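Local structure of glycogen synthase (Cyanobacterium sp. CLg1, 6GNF) at residues I301-T305 with C436-L441. The protein belongs to the glycogen and starch synthase family of glycosyltransferases, with two Rossmann-like domains facing each other across a cleft. Residues are numbered along the deposited sequence; the frame is centred on the assembly and turned at random.
Sequences ITNGT and CGLNQL. With ADP (adenosine-5'-diphosphate), chain F; AC1 (4,6-dideoxy-4-{[(1S,4R,5S,6S)-4,5,6-trihydroxy-3-(hydroxymethyl)cyclohex-2-en-1-yl]amino}-alpha-D-glucopyranose), chain D.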
loop_
_atom_site.group_PDB
_atom_site.type_symbol
_atom_site.label_atom_id
_atom_site.label_comp_id
_atom_site.label_asym_id
_atom_site.label_seq_id
_atom_site.Cartn_x
_atom_site.Cartn_y
_atom_site.Cartn_z
ATOM N N ILE A 301 -10.389 -4.291 8.088
ATOM C CA ILE A 301 -10.495 -3.045 8.841
ATOM C C ILE A 301 -10.013 -1.923 7.937
ATOM O O ILE A 301 -8.864 -1.919 7.521
ATOM C CB ILE A 301 -9.624 -3.069 10.112
ATOM C CG1 ILE A 301 -10.082 -4.190 11.043
ATOM C CG2 ILE A 301 -9.699 -1.728 10.831
ATOM C CD1 ILE A 301 -9.160 -4.410 12.220
ATOM N N THR A 302 -10.896 -0.975 7.644
ATOM C CA THR A 302 -10.582 0.124 6.737
ATOM C C THR A 302 -9.447 0.987 7.275
ATOM O O THR A 302 -9.523 1.464 8.402
ATOM C CB THR A 302 -11.830 1.004 6.520
ATOM O OG1 THR A 302 -12.874 0.208 5.955
ATOM C CG2 THR A 302 -11.546 2.170 5.583
ATOM N N ASN A 303 -8.430 1.228 6.446
ATOM C CA ASN A 303 -7.310 2.082 6.837
ATOM C C ASN A 303 -7.797 3.476 7.176
ATOM O O ASN A 303 -8.704 3.987 6.526
ATOM C CB ASN A 303 -6.280 2.238 5.708
ATOM C CG ASN A 303 -5.445 0.999 5.475
ATOM O OD1 ASN A 303 -5.289 0.148 6.361
ATOM N ND2 ASN A 303 -4.879 0.901 4.277
ATOM N N GLY A 304 -7.177 4.082 8.181
ATOM C CA GLY A 304 -7.259 5.513 8.385
ATOM C C GLY A 304 -6.014 6.148 7.809
ATOM O O GLY A 304 -5.293 5.542 6.997
ATOM N N THR A 305 -5.761 7.382 8.216
ATOM C CA THR A 305 -4.598 8.113 7.758
ATOM C C THR A 305 -4.197 9.186 8.776
ATOM O O THR A 305 -5.007 9.626 9.587
ATOM C CB THR A 305 -4.889 8.754 6.397
ATOM O OG1 THR A 305 -3.697 9.357 5.888
ATOM C CG2 THR A 305 -5.982 9.813 6.506
ATOM N N CYS A 436 -7.742 -0.864 -0.270
ATOM C CA CYS A 436 -8.337 0.256 0.455
ATOM C C CYS A 436 -8.233 1.551 -0.325
ATOM O O CYS A 436 -9.248 2.159 -0.661
ATOM C CB CYS A 436 -7.699 0.434 1.833
ATOM S SG CYS A 436 -8.492 1.720 2.826
ATOM N N GLY A 437 -7.002 1.963 -0.619
ATOM C CA GLY A 437 -6.747 3.239 -1.268
ATOM C C GLY A 437 -6.527 4.309 -0.221
ATOM O O GLY A 437 -7.161 4.282 0.832
ATOM N N LEU A 438 -5.647 5.259 -0.524
ATOM C CA LEU A 438 -5.362 6.349 0.400
ATOM C C LEU A 438 -5.722 7.726 -0.173
ATOM O O LEU A 438 -6.160 8.598 0.569
ATOM C CB LEU A 438 -3.908 6.295 0.849
ATOM C CG LEU A 438 -3.470 5.095 1.724
ATOM C CD1 LEU A 438 -2.021 5.224 2.167
ATOM C CD2 LEU A 438 -4.368 4.961 2.947
ATOM N N ASN A 439 -5.562 7.914 -1.480
ATOM C CA ASN A 439 -5.888 9.175 -2.127
ATOM C C ASN A 439 -7.232 9.738 -1.751
ATOM O O ASN A 439 -7.337 10.932 -1.499
ATOM C CB ASN A 439 -5.878 9.023 -3.640
ATOM C CG ASN A 439 -4.494 9.088 -4.224
ATOM O OD1 ASN A 439 -3.484 8.992 -3.513
ATOM N ND2 ASN A 439 -4.436 9.224 -5.537
ATOM N N GLN A 440 -8.248 8.883 -1.727
ATOM C CA GLN A 440 -9.614 9.339 -1.498
ATOM C C GLN A 440 -9.799 9.874 -0.076
ATOM O O GLN A 440 -10.599 10.783 0.138
ATOM C CB GLN A 440 -10.634 8.237 -1.822
ATOM C CG GLN A 440 -10.796 7.142 -0.774
ATOM C CD GLN A 440 -9.773 6.023 -0.885
ATOM O OE1 GLN A 440 -8.735 6.153 -1.551
ATOM N NE2 GLN A 440 -10.085 4.900 -0.269
ATOM N N LEU A 441 -9.025 9.349 0.869
ATOM C CA LEU A 441 -9.081 9.812 2.253
ATOM C C LEU A 441 -8.477 11.203 2.353
ATOM O O LEU A 441 -9.085 12.123 2.912
ATOM C CB LEU A 441 -8.336 8.855 3.178
ATOM C CG LEU A 441 -8.727 7.375 3.136
ATOM C CD1 LEU A 441 -7.960 6.604 4.200
ATOM C CD2 LEU A 441 -10.222 7.187 3.320
HETATM P PB ADP F . -0.961 2.126 -3.577
HETATM O O1B ADP F . -1.796 1.000 -4.129
HETATM O O2B ADP F . -0.542 1.916 -2.148
HETATM O O3B ADP F . 0.127 2.583 -4.511
HETATM P PA ADP F . -2.563 4.094 -2.210
HETATM O O1A ADP F . -2.923 3.102 -1.112
HETATM O O2A ADP F . -3.574 5.128 -2.689
HETATM O O3A ADP F . -2.025 3.340 -3.539
HETATM O "O5'" ADP F . -1.232 4.893 -1.759
HETATM C "C5'" ADP F . -0.377 5.528 -2.717
HETATM C "C4'" ADP F . 0.213 6.772 -2.062
HETATM O "O4'" ADP F . 1.300 7.314 -2.815
HETATM C "C3'" ADP F . -0.830 7.866 -1.965
HETATM O "O3'" ADP F . -0.717 8.462 -0.669
HETATM C "C2'" ADP F . -0.485 8.826 -3.081
HETATM O "O2'" ADP F . -0.795 10.150 -2.660
HETATM C "C1'" ADP F . 1.004 8.625 -3.298
HETATM N N9 ADP F . 1.489 8.700 -4.704
HETATM C C8 ADP F . 1.310 7.775 -5.671
HETATM N N7 ADP F . 1.920 8.148 -6.830
HETATM C C5 ADP F . 2.516 9.332 -6.604
HETATM C C6 ADP F . 3.329 10.292 -7.380
HETATM N N6 ADP F . 3.638 10.061 -8.671
HETATM N N1 ADP F . 3.752 11.415 -6.762
HETATM C C2 ADP F . 3.459 11.682 -5.479
HETATM N N3 ADP F . 2.726 10.849 -4.716
HETATM C C4 ADP F . 2.238 9.684 -5.204
HETATM C C1 AC1 D . 3.751 -2.806 -2.236
HETATM O O2 AC1 D . 3.106 -4.768 -0.945
HETATM C C2 AC1 D . 2.828 -3.369 -1.154
HETATM C C4A AC1 D . -3.680 -0.182 0.070
HETATM C C3 AC1 D . 1.352 -3.158 -1.500
HETATM O O3 AC1 D . 0.592 -3.548 -0.353
HETATM C C4 AC1 D . 1.059 -1.693 -1.894
HETATM N N4A AC1 D . -0.355 -1.411 -2.235
HETATM C C5 AC1 D . 2.007 -1.345 -3.052
HETATM O O5 AC1 D . 3.365 -1.477 -2.616
HETATM C C6 AC1 D . 1.830 0.075 -3.567
HETATM C C1B AC1 D . -1.508 -1.649 -1.362
HETATM C C2B AC1 D . -2.893 -1.342 -2.006
HETATM O O2B AC1 D . -2.824 -1.033 -3.395
HETATM C C3B AC1 D . -3.662 -0.175 -1.430
HETATM O O3B AC1 D . -5.018 -0.248 -1.868
HETATM O O4 AC1 D . -4.249 1.068 0.472
HETATM C C5B AC1 D . -2.286 -0.337 0.621
HETATM C C7B AC1 D . -1.316 -0.946 -0.041
HETATM C C6B AC1 D . -2.005 0.178 1.998
HETATM O O6B AC1 D . -2.898 -0.500 2.884
#
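With chi1 at -175°, the SG of Cys436 extends away from its own backbone N and meets Asn303, whose chi1 of -73° keeps CG beside the backbone N and turns the amide toward the bound AC1. The sulfur lies 3.7 Å from Asn303 CB, with Thr302 CG2 also beside it; cysteine suits the spot, being small and polarisable, able to sit against aliphatic carbons and the backbone N of Asn303 alike. The amide of Asn303 serves the ligand, ND2 donating a hydrogen bond of 2.8 Å to AC1 O6B. From the other segment the backbone takes hold of the same ring, Cys436 N reaching AC1 O3B almost straight (175°) and Gly437 N reaching AC1 O4 at 3.1 Å. The positive phi and extended psi of Gly437 would drive a beta carbon into the carbonyl oxygen before it, so glycine fits. Next, Leu438 N binds ADP O2A at 3.0 Å, close to the N-terminal end of helix 439-445, whose dipole probably favours the phosphate. Gln440 is long enough to brace the turn, NE2 bonding Cys436 O at 2.9 Å from above the carbonyl plane. Branched leucines suit the packing: Leu438 bridges ADP O1A and Gly304 O, and Leu441 CD1 lies 3.6 Å from Asn303 O. Thr305 and Leu441 point opposite ways, the threonine's methyl CG2 4.2 Å from Leu441 CB. The contact spans the interdomain cleft of this GT-B fold, joining the loop after strand 298-300 to helix 439-445, which packs on strand 426-429 through Asn439 and Gln440, while helix 457-461 touches Thr302 and Leu441.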